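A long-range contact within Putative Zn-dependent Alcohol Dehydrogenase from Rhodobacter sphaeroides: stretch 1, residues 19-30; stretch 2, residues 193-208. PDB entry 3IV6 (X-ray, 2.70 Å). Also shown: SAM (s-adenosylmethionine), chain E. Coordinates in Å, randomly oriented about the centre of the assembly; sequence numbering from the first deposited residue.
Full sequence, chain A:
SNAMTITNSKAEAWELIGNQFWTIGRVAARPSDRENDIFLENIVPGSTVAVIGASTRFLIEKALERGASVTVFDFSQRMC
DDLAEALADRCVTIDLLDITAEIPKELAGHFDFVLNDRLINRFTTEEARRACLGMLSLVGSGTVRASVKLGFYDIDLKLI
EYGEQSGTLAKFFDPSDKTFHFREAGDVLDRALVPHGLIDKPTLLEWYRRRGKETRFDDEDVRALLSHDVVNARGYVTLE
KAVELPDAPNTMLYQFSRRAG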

# COMPACT_ATOMS: atom_id res chain seq x y z
N ASN A 19 6.25 5.99 12.96
CA ASN A 19 7.15 6.88 12.26
C ASN A 19 8.52 6.31 11.86
O ASN A 19 9.24 6.91 11.08
CB ASN A 19 7.30 8.21 13.03
CG ASN A 19 7.91 8.06 14.43
OD1 ASN A 19 8.52 7.04 14.76
ND2 ASN A 19 7.76 9.11 15.24
N GLN A 20 8.91 5.15 12.37
CA GLN A 20 10.18 4.57 11.97
C GLN A 20 10.22 4.35 10.46
O GLN A 20 11.29 4.41 9.84
CB GLN A 20 10.42 3.24 12.67
CG GLN A 20 10.67 3.34 14.15
CD GLN A 20 10.88 2.00 14.77
OE1 GLN A 20 11.97 1.43 14.71
NE2 GLN A 20 9.82 1.46 15.37
N PHE A 21 9.06 4.09 9.87
CA PHE A 21 9.02 3.82 8.46
C PHE A 21 9.61 4.93 7.58
O PHE A 21 10.31 4.66 6.60
CB PHE A 21 7.62 3.49 7.98
CG PHE A 21 7.61 2.99 6.58
CD1 PHE A 21 7.83 1.65 6.32
CD2 PHE A 21 7.47 3.87 5.51
CE1 PHE A 21 7.86 1.17 5.03
CE2 PHE A 21 7.52 3.41 4.20
CZ PHE A 21 7.71 2.05 3.96
N TRP A 22 9.35 6.18 7.92
CA TRP A 22 9.89 7.26 7.12
C TRP A 22 11.08 7.99 7.76
O TRP A 22 11.57 8.98 7.20
CB TRP A 22 8.78 8.26 6.84
CG TRP A 22 8.31 9.08 8.06
CD1 TRP A 22 8.99 10.09 8.71
CD2 TRP A 22 7.05 8.98 8.71
NE1 TRP A 22 8.23 10.61 9.72
CE2 TRP A 22 7.03 9.95 9.74
CE3 TRP A 22 5.94 8.18 8.53
CZ2 TRP A 22 5.95 10.12 10.57
CZ3 TRP A 22 4.87 8.35 9.34
CH2 TRP A 22 4.87 9.31 10.35
N THR A 23 11.52 7.53 8.92
CA THR A 23 12.63 8.19 9.62
C THR A 23 13.89 7.36 9.50
O THR A 23 14.99 7.90 9.41
CB THR A 23 12.35 8.43 11.12
OG1 THR A 23 11.85 7.22 11.72
CG2 THR A 23 11.33 9.51 11.29
N ILE A 24 13.72 6.04 9.54
CA ILE A 24 14.88 5.18 9.50
C ILE A 24 14.63 4.00 8.59
O ILE A 24 15.52 3.18 8.38
CB ILE A 24 15.37 4.79 10.91
CG1 ILE A 24 14.53 3.67 11.51
CG2 ILE A 24 15.34 6.00 11.81
CD1 ILE A 24 15.04 3.19 12.84
N GLY A 25 13.44 3.94 8.02
CA GLY A 25 13.13 2.94 7.01
C GLY A 25 13.94 3.00 5.72
O GLY A 25 14.59 4.01 5.44
N ARG A 26 13.90 1.92 4.92
CA ARG A 26 14.58 1.91 3.61
C ARG A 26 14.14 3.11 2.78
O ARG A 26 12.94 3.30 2.55
CB ARG A 26 14.32 0.62 2.86
CG ARG A 26 14.78 0.59 1.40
CD ARG A 26 14.22 -0.68 0.70
NE ARG A 26 14.39 -1.83 1.58
CZ ARG A 26 13.68 -2.96 1.60
NH1 ARG A 26 13.98 -3.89 2.50
NH2 ARG A 26 12.67 -3.18 0.76
N VAL A 27 15.10 3.92 2.33
CA VAL A 27 14.76 5.16 1.65
C VAL A 27 13.94 4.87 0.40
O VAL A 27 12.97 5.59 0.11
CB VAL A 27 16.03 6.00 1.32
CG1 VAL A 27 15.71 7.13 0.31
CG2 VAL A 27 16.65 6.58 2.59
N ALA A 28 14.27 3.79 -0.32
CA ALA A 28 13.59 3.50 -1.60
C ALA A 28 12.21 2.89 -1.41
O ALA A 28 11.54 2.52 -2.36
CB ALA A 28 14.47 2.60 -2.51
N ALA A 29 11.77 2.76 -0.17
CA ALA A 29 10.51 2.09 0.07
C ALA A 29 9.40 3.14 0.11
O ALA A 29 8.23 2.82 0.27
CB ALA A 29 10.57 1.27 1.37
N ARG A 30 9.78 4.41 -0.01
CA ARG A 30 8.81 5.48 -0.15
C ARG A 30 9.05 6.22 -1.45
O ARG A 30 10.12 6.09 -2.04
CB ARG A 30 8.90 6.46 1.01
CG ARG A 30 10.21 7.11 1.15
CD ARG A 30 10.02 8.38 1.95
NE ARG A 30 11.28 8.99 2.39
CZ ARG A 30 12.06 8.49 3.34
NH1 ARG A 30 11.72 7.34 3.94
NH2 ARG A 30 13.20 9.13 3.68
N SAM E . 4.44 2.37 3.28
CA SAM E . 4.93 2.43 1.91
C SAM E . 4.99 3.86 1.41
O SAM E . 4.64 4.83 2.09
OXT SAM E . 5.44 4.01 0.30
CB SAM E . 4.13 1.52 0.99
CG SAM E . 3.18 0.55 1.69
SD SAM E . 1.56 1.20 2.22
CE SAM E . 1.69 2.98 1.88
C5' SAM E . 1.61 1.00 4.04
C4' SAM E . 0.74 1.92 4.89
O4' SAM E . -0.63 1.67 4.62
C3' SAM E . 0.90 1.67 6.38
O3' SAM E . 0.80 2.92 7.01
C2' SAM E . -0.32 0.86 6.77
O2' SAM E . -0.76 1.17 8.07
C1' SAM E . -1.36 1.28 5.75
N9 SAM E . -2.26 0.17 5.40
C8 SAM E . -1.88 -1.10 5.07
N7 SAM E . -2.99 -1.85 4.83
C5 SAM E . -4.10 -1.07 5.01
C6 SAM E . -5.47 -1.32 4.89
N6 SAM E . -5.96 -2.52 4.55
N1 SAM E . -6.35 -0.30 5.15
C2 SAM E . -5.86 0.94 5.53
N3 SAM E . -4.52 1.21 5.64
C4 SAM E . -3.64 0.21 5.38
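Stretch 2, residues 193-208: LVPHGLIDKPTLLEWY

How does the backbone of stretch 2 lie on stretch 1? Its loop, not its helix, makes most of the contact. A type II' beta turn from His196 to Ile199 rests on the segment Ile24 to Arg26, and the nearest CA atoms are those of Arg26 and Gly197, 3.7 Å apart; Ile24 and Leu198 follow at 5.4 Å between CA atoms. As stretch 1 advances from Ile24 to Arg26, its neighbours step back from Leu198 to Gly197, so the two chains run in opposite senses here. One backbone hydrogen bond fixes the register, from Leu198 N to Ile24 O at 2.8 Å and nearly straight, and Gly197 CA adds a CA-H...O contact to Ile24 O at 3.4 Å. Beyond the turn, helix 201-208 begins behind Asp200, whose OD2 caps it by accepting from Thr203 N at 3.0 Å and also from Thr203 OG1 at 2.7 Å; the p rotamer of Asp200 fits this role.

Why are glycines found where the chains come so close? Gly197 has a positive phi of 65°, which in itself favours glycine, and an ideal CB would point toward stretch 1, lying 2.1 Å from Ile24 O and 2.4 Å from Gly25 C. Gly25 is restricted from its own side: an ideal CB there would come within 2.1 Å of Phe21 O. Its bare CA instead packs at the edge of the His196 ring, 3.7 Å from His196 ND1, and 4.1 Å from Ile199 CD1.

What holds the His196 and Arg26 side chains together? With chi1 t and chi2 at -75°, His196 turns one ring face to Arg26, whose CB stands 3.8 Å from the ring centroid, almost on the ring normal. Arg26 is t at chi1 and chi2, then bends at chi3 (m), so its chain arches up from CB and turns back, bringing one face of the guanidinium to His196 CD2, with NH1 3.5 Å from that atom. The same bend lets NH1 donate to Pro195 O at 3.1 Å, near the guanidinium plane. NH1 also donates to a water at 3.0 Å, and this water lies 2.5 Å from Tyr208 OH, linking the arginine to the helix.

How do the remaining apolar side chains settle around this centre? Phe21 adopts t, which carries its ring nearer to stretch 2 than its sideways CB would suggest: CE1 lies 3.7 Å from His196 CE1, at that ring's edge, and 4.5 Å from Trp207 CZ2. The tip of the ring reaches the s-adenosylmethionine, with Phe21 CZ 3.4 Å from SAM N. Ile24, in the p rotamer with chi2 t, sets CG1 3.8 Å from CG1 of Ile199, while its CB lies 4.4 Å from Leu198 CB. Ile199 is m, t, and although its CB points sideways, its end comes nearer to stretch 1, where CD1 meets the CA of Gly25.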

# COMPACT_ATOMS: atom_id res chain seq x y z
N LEU A 193 15.82 -12.24 5.86
CA LEU A 193 15.62 -10.82 6.13
C LEU A 193 16.72 -9.98 5.50
O LEU A 193 17.91 -10.30 5.62
CB LEU A 193 15.56 -10.57 7.64
CG LEU A 193 14.22 -10.86 8.32
CD1 LEU A 193 14.30 -10.56 9.81
CD2 LEU A 193 13.10 -10.05 7.67
N VAL A 194 16.33 -8.90 4.83
CA VAL A 194 17.29 -7.98 4.24
C VAL A 194 17.16 -6.58 4.84
O VAL A 194 16.18 -6.28 5.53
CB VAL A 194 17.11 -7.89 2.71
CG1 VAL A 194 17.27 -9.26 2.07
CG2 VAL A 194 15.75 -7.30 2.37
N PRO A 195 18.15 -5.74 4.57
CA PRO A 195 18.22 -4.41 5.20
C PRO A 195 17.07 -3.51 4.76
O PRO A 195 16.88 -3.29 3.57
CB PRO A 195 19.55 -3.86 4.69
CG PRO A 195 20.38 -5.07 4.42
CD PRO A 195 19.42 -6.12 3.94
N HIS A 196 16.31 -3.00 5.73
CA HIS A 196 15.27 -2.04 5.44
C HIS A 196 15.68 -0.76 6.16
O HIS A 196 15.19 -0.46 7.26
CB HIS A 196 13.95 -2.52 5.99
CG HIS A 196 12.77 -1.76 5.48
ND1 HIS A 196 12.46 -0.49 5.92
CD2 HIS A 196 11.82 -2.10 4.57
CE1 HIS A 196 11.36 -0.08 5.31
NE2 HIS A 196 10.95 -1.03 4.49
N GLY A 197 16.59 -0.02 5.55
CA GLY A 197 17.10 1.14 6.23
C GLY A 197 17.88 0.74 7.47
O GLY A 197 18.82 -0.02 7.38
N LEU A 198 17.51 1.27 8.62
CA LEU A 198 18.23 0.97 9.83
C LEU A 198 17.35 0.35 10.92
O LEU A 198 17.74 0.35 12.11
CB LEU A 198 18.90 2.21 10.42
CG LEU A 198 19.59 3.31 9.63
CD1 LEU A 198 19.89 4.44 10.59
CD2 LEU A 198 20.83 2.84 8.92
N ILE A 199 16.19 -0.16 10.54
CA ILE A 199 15.36 -0.91 11.48
C ILE A 199 16.02 -2.27 11.78
O ILE A 199 16.50 -2.97 10.85
CB ILE A 199 13.90 -1.10 10.99
CG1 ILE A 199 13.26 0.22 10.55
CG2 ILE A 199 13.05 -1.69 12.10
CD1 ILE A 199 12.02 0.03 9.73
N ASP A 200 16.04 -2.64 13.06
CA ASP A 200 16.75 -3.86 13.52
C ASP A 200 16.02 -5.19 13.24
O ASP A 200 14.81 -5.21 12.98
CB ASP A 200 17.05 -3.76 15.02
CG ASP A 200 15.80 -3.50 15.84
OD1 ASP A 200 15.87 -2.64 16.74
OD2 ASP A 200 14.75 -4.15 15.59
N LYS A 201 16.76 -6.29 13.32
CA LYS A 201 16.20 -7.60 12.96
C LYS A 201 14.97 -7.99 13.78
O LYS A 201 14.00 -8.46 13.23
CB LYS A 201 17.24 -8.71 12.96
CG LYS A 201 17.85 -8.99 11.58
CD LYS A 201 18.26 -7.69 10.87
CE LYS A 201 18.31 -7.82 9.32
NZ LYS A 201 18.44 -6.48 8.68
N PRO A 202 15.01 -7.81 15.10
CA PRO A 202 13.81 -8.18 15.87
C PRO A 202 12.54 -7.49 15.36
O PRO A 202 11.45 -8.10 15.33
CB PRO A 202 14.14 -7.71 17.29
CG PRO A 202 15.61 -7.81 17.35
CD PRO A 202 16.14 -7.45 15.98
N THR A 203 12.70 -6.22 15.00
CA THR A 203 11.55 -5.45 14.59
C THR A 203 11.10 -5.89 13.20
O THR A 203 9.90 -6.00 12.94
CB THR A 203 11.76 -3.92 14.74
OG1 THR A 203 12.11 -3.62 16.09
CG2 THR A 203 10.47 -3.18 14.46
N LEU A 204 12.04 -6.26 12.34
CA LEU A 204 11.66 -6.69 11.01
C LEU A 204 10.86 -7.98 11.06
O LEU A 204 9.70 -8.03 10.61
CB LEU A 204 12.88 -6.82 10.10
CG LEU A 204 13.43 -5.43 9.74
CD1 LEU A 204 14.66 -5.48 8.83
CD2 LEU A 204 12.30 -4.61 9.11
N LEU A 205 11.50 -9.00 11.63
CA LEU A 205 10.94 -10.33 11.79
C LEU A 205 9.53 -10.22 12.26
O LEU A 205 8.64 -10.84 11.68
CB LEU A 205 11.73 -11.12 12.83
CG LEU A 205 11.38 -12.60 12.96
CD1 LEU A 205 11.95 -13.33 11.77
CD2 LEU A 205 11.89 -13.21 14.25
N GLU A 206 9.30 -9.43 13.30
CA GLU A 206 7.95 -9.36 13.86
C GLU A 206 6.97 -8.70 12.90
O GLU A 206 5.86 -9.20 12.67
CB GLU A 206 7.95 -8.68 15.23
CG GLU A 206 6.61 -8.80 16.01
CD GLU A 206 6.18 -10.26 16.23
OE1 GLU A 206 7.05 -11.18 16.20
OE2 GLU A 206 4.96 -10.48 16.43
N TRP A 207 7.39 -7.57 12.32
CA TRP A 207 6.65 -6.90 11.25
C TRP A 207 6.26 -7.86 10.12
O TRP A 207 5.13 -7.88 9.66
CB TRP A 207 7.59 -5.86 10.71
CG TRP A 207 7.01 -4.91 9.75
CD1 TRP A 207 5.81 -4.28 9.84
CD2 TRP A 207 7.64 -4.44 8.58
NE1 TRP A 207 5.65 -3.45 8.76
CE2 TRP A 207 6.77 -3.52 7.98
CE3 TRP A 207 8.87 -4.70 7.96
CZ2 TRP A 207 7.08 -2.86 6.80
CZ3 TRP A 207 9.18 -4.04 6.78
CH2 TRP A 207 8.28 -3.14 6.21
N TYR A 208 7.22 -8.65 9.67
CA TYR A 208 6.93 -9.63 8.63
C TYR A 208 5.91 -10.67 9.08
O TYR A 208 4.99 -10.98 8.34
CB TYR A 208 8.23 -10.28 8.11
CG TYR A 208 8.76 -9.57 6.89
CD1 TYR A 208 8.19 -9.78 5.64
CD2 TYR A 208 9.79 -8.63 6.99
CE1 TYR A 208 8.64 -9.12 4.52
CE2 TYR A 208 10.24 -7.94 5.86
CZ TYR A 208 9.66 -8.19 4.63
OH TYR A 208 10.09 -7.53 3.48
O HOH W 1 11.86 -5.98 2.59